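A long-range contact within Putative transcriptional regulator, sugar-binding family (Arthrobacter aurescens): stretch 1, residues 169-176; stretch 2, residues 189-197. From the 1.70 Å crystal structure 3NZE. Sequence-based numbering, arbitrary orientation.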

# COMPACT_ATOMS: atom_id res chain seq x y z
N VAL A 169 -2.95 16.10 -9.82
CA VAL A 169 -3.73 15.77 -8.63
C VAL A 169 -3.09 14.50 -8.10
O VAL A 169 -2.39 13.82 -8.85
CB VAL A 169 -5.22 15.51 -8.93
CG1 VAL A 169 -5.96 15.07 -7.67
CG2 VAL A 169 -5.89 16.75 -9.52
N TYR A 170 -3.29 14.17 -6.83
CA TYR A 170 -2.69 12.95 -6.29
C TYR A 170 -3.67 12.10 -5.50
O TYR A 170 -4.57 12.62 -4.84
CB TYR A 170 -1.46 13.28 -5.44
CG TYR A 170 -0.55 12.09 -5.22
CD1 TYR A 170 -0.51 11.43 -3.99
CD2 TYR A 170 0.28 11.63 -6.23
CE1 TYR A 170 0.32 10.34 -3.78
CE2 TYR A 170 1.11 10.53 -6.04
CZ TYR A 170 1.13 9.90 -4.81
OH TYR A 170 1.97 8.82 -4.62
N ALA A 171 -3.49 10.79 -5.59
CA ALA A 171 -4.38 9.83 -4.93
C ALA A 171 -4.55 10.11 -3.43
O ALA A 171 -3.58 10.28 -2.69
CB ALA A 171 -3.87 8.41 -5.14
N GLY A 172 -5.81 10.15 -3.00
CA GLY A 172 -6.10 10.32 -1.59
C GLY A 172 -6.64 11.71 -1.31
O GLY A 172 -7.24 11.95 -0.26
N GLY A 173 -6.43 12.62 -2.25
CA GLY A 173 -6.97 13.96 -2.16
C GLY A 173 -6.54 14.72 -0.92
O GLY A 173 -7.28 15.54 -0.40
N TYR A 174 -5.32 14.45 -0.44
CA TYR A 174 -4.83 15.13 0.75
C TYR A 174 -3.73 16.17 0.47
O TYR A 174 -3.26 16.86 1.38
CB TYR A 174 -4.37 14.12 1.81
CG TYR A 174 -3.34 13.12 1.31
CD1 TYR A 174 -3.71 11.80 1.05
CD2 TYR A 174 -2.01 13.47 1.13
CE1 TYR A 174 -2.78 10.87 0.61
CE2 TYR A 174 -1.08 12.54 0.69
CZ TYR A 174 -1.47 11.25 0.43
OH TYR A 174 -0.55 10.32 -0.01
N LEU A 175 -3.32 16.28 -0.79
CA LEU A 175 -2.34 17.30 -1.19
C LEU A 175 -3.00 18.42 -1.99
O LEU A 175 -3.89 18.18 -2.80
CB LEU A 175 -1.22 16.68 -2.03
CG LEU A 175 -0.37 15.58 -1.40
CD1 LEU A 175 0.73 15.14 -2.36
CD2 LEU A 175 0.24 16.05 -0.09
N ASP A 176 -2.56 19.66 -1.76
CA ASP A 176 -3.01 20.76 -2.60
C ASP A 176 -2.02 20.98 -3.75
O ASP A 176 -1.04 20.25 -3.87
CB ASP A 176 -3.22 22.04 -1.78
CG ASP A 176 -1.96 22.50 -1.07
OD1 ASP A 176 -2.09 23.19 -0.04
OD2 ASP A 176 -0.85 22.17 -1.54
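Stretch 2, residues 189-197: VGDVATVFF

Stretch 2 is a β-hairpin. Its strands, 189-192 and 195-197, run antiparallel and are joined by a type I' turn from Val192 to Val195. Val192 N donates to Val195 O at 3.1 Å, and Val195 N donates to Val192 O at 2.9 Å. Ala193 and Thr194 both have positive phi, as this turn requires. Stretch 1 has no regular helix or strand; a type II turn runs from Tyr170 to Gly173, closed by Gly173 N to Tyr170 O at 3.2 Å. The backbones stay well apart: the nearest CA atoms, of Tyr170 and Gly190, are 9.5 Å from each other. Side chains of stretch 1 therefore bridge the gap, mostly to side chains of the hairpin.

Tyr170 (chi1 t) points toward the hairpin. This rotamer carries its hydroxyl to Asp191, where Tyr170 OH donates a hydrogen bond to Asp191 OD1 at 2.6 Å. Asp191 OD1 lies at the edge of the Tyr170 ring, near its plane. Asp191 (chi1 p) also braces the turn that follows it: Asp191 OD2 accepts from Thr194 N at 2.8 Å. One carboxylate thus ties the turn to stretch 1.

Phe196 (chi1 m) points toward stretch 1 and reaches three side chains. Its CE1 lies 3.5 Å from Tyr170 CE1; the two rings meet obliquely, planes at 46° and centroids 5.5 Å apart. Phe196 CZ is 4.1 Å from Leu175 CD1 and 3.7 Å from Tyr174 OH.

Tyr174 (chi1 p) also points toward the hairpin. Its OH lies 3.4 Å from Thr194 CG2 but is 4.2 Å from Asp191 OD1, and a water spans that gap. The water is 2.9 Å from Tyr174 OH, and donates to Asp191 OD1 at 3.0 Å and to Ala171 O at 2.9 Å. Thr194 (chi1 p) turns its hydroxyl to the backbone of the residue before it, with Thr194 OG1 donating to Ala193 O at 2.6 Å.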

# COMPACT_ATOMS: atom_id res chain seq x y z
N VAL A 189 8.33 9.78 -7.12
CA VAL A 189 7.60 9.01 -8.14
C VAL A 189 6.36 8.31 -7.59
O VAL A 189 5.53 7.82 -8.36
CB VAL A 189 8.50 7.97 -8.87
CG1 VAL A 189 9.64 8.69 -9.58
CG2 VAL A 189 9.05 6.96 -7.90
N GLY A 190 6.22 8.25 -6.27
CA GLY A 190 5.13 7.51 -5.68
C GLY A 190 5.20 7.40 -4.17
O GLY A 190 6.03 8.04 -3.52
N ASP A 191 4.31 6.59 -3.60
CA ASP A 191 4.25 6.45 -2.16
C ASP A 191 3.74 5.09 -1.76
O ASP A 191 3.05 4.41 -2.52
CB ASP A 191 3.34 7.53 -1.52
CG ASP A 191 1.85 7.16 -1.57
OD1 ASP A 191 1.18 7.50 -2.57
OD2 ASP A 191 1.33 6.52 -0.62
N VAL A 192 4.12 4.68 -0.55
CA VAL A 192 3.43 3.60 0.12
C VAL A 192 2.97 4.14 1.46
O VAL A 192 3.77 4.72 2.20
CB VAL A 192 4.36 2.41 0.34
CG1 VAL A 192 3.79 1.49 1.41
CG2 VAL A 192 4.54 1.66 -0.98
N ALA A 193 1.69 3.97 1.75
CA ALA A 193 1.10 4.42 3.02
C ALA A 193 1.28 5.93 3.26
O ALA A 193 1.37 6.39 4.40
CB ALA A 193 1.68 3.61 4.19
N THR A 194 1.32 6.68 2.16
CA THR A 194 1.53 8.13 2.16
C THR A 194 2.96 8.57 2.50
O THR A 194 3.21 9.75 2.73
CB THR A 194 0.46 8.93 3.00
OG1 THR A 194 0.79 8.90 4.40
CG2 THR A 194 -0.94 8.38 2.76
N VAL A 195 3.90 7.62 2.50
CA VAL A 195 5.32 7.96 2.63
C VAL A 195 5.97 7.86 1.25
O VAL A 195 5.98 6.79 0.64
CB VAL A 195 6.07 7.05 3.62
CG1 VAL A 195 7.52 7.52 3.81
CG2 VAL A 195 5.36 7.01 4.97
N PHE A 196 6.49 8.97 0.77
CA PHE A 196 6.95 9.09 -0.61
C PHE A 196 8.38 8.64 -0.83
O PHE A 196 9.20 8.64 0.11
CB PHE A 196 6.78 10.54 -1.05
CG PHE A 196 5.35 11.02 -1.03
CD1 PHE A 196 4.58 10.94 -2.17
CD2 PHE A 196 4.79 11.50 0.14
CE1 PHE A 196 3.25 11.36 -2.15
CE2 PHE A 196 3.46 11.92 0.17
CZ PHE A 196 2.69 11.85 -0.98
N PHE A 197 8.68 8.26 -2.07
CA PHE A 197 10.04 7.86 -2.44
C PHE A 197 10.39 8.31 -3.86
O PHE A 197 9.50 8.65 -4.65
CB PHE A 197 10.18 6.35 -2.34
CG PHE A 197 9.05 5.60 -2.98
CD1 PHE A 197 8.93 5.54 -4.36
CD2 PHE A 197 8.07 4.99 -2.20
CE1 PHE A 197 7.88 4.85 -4.96
CE2 PHE A 197 7.01 4.31 -2.79
CZ PHE A 197 6.92 4.24 -4.18
O HOH W 1 -1.62 8.37 -1.83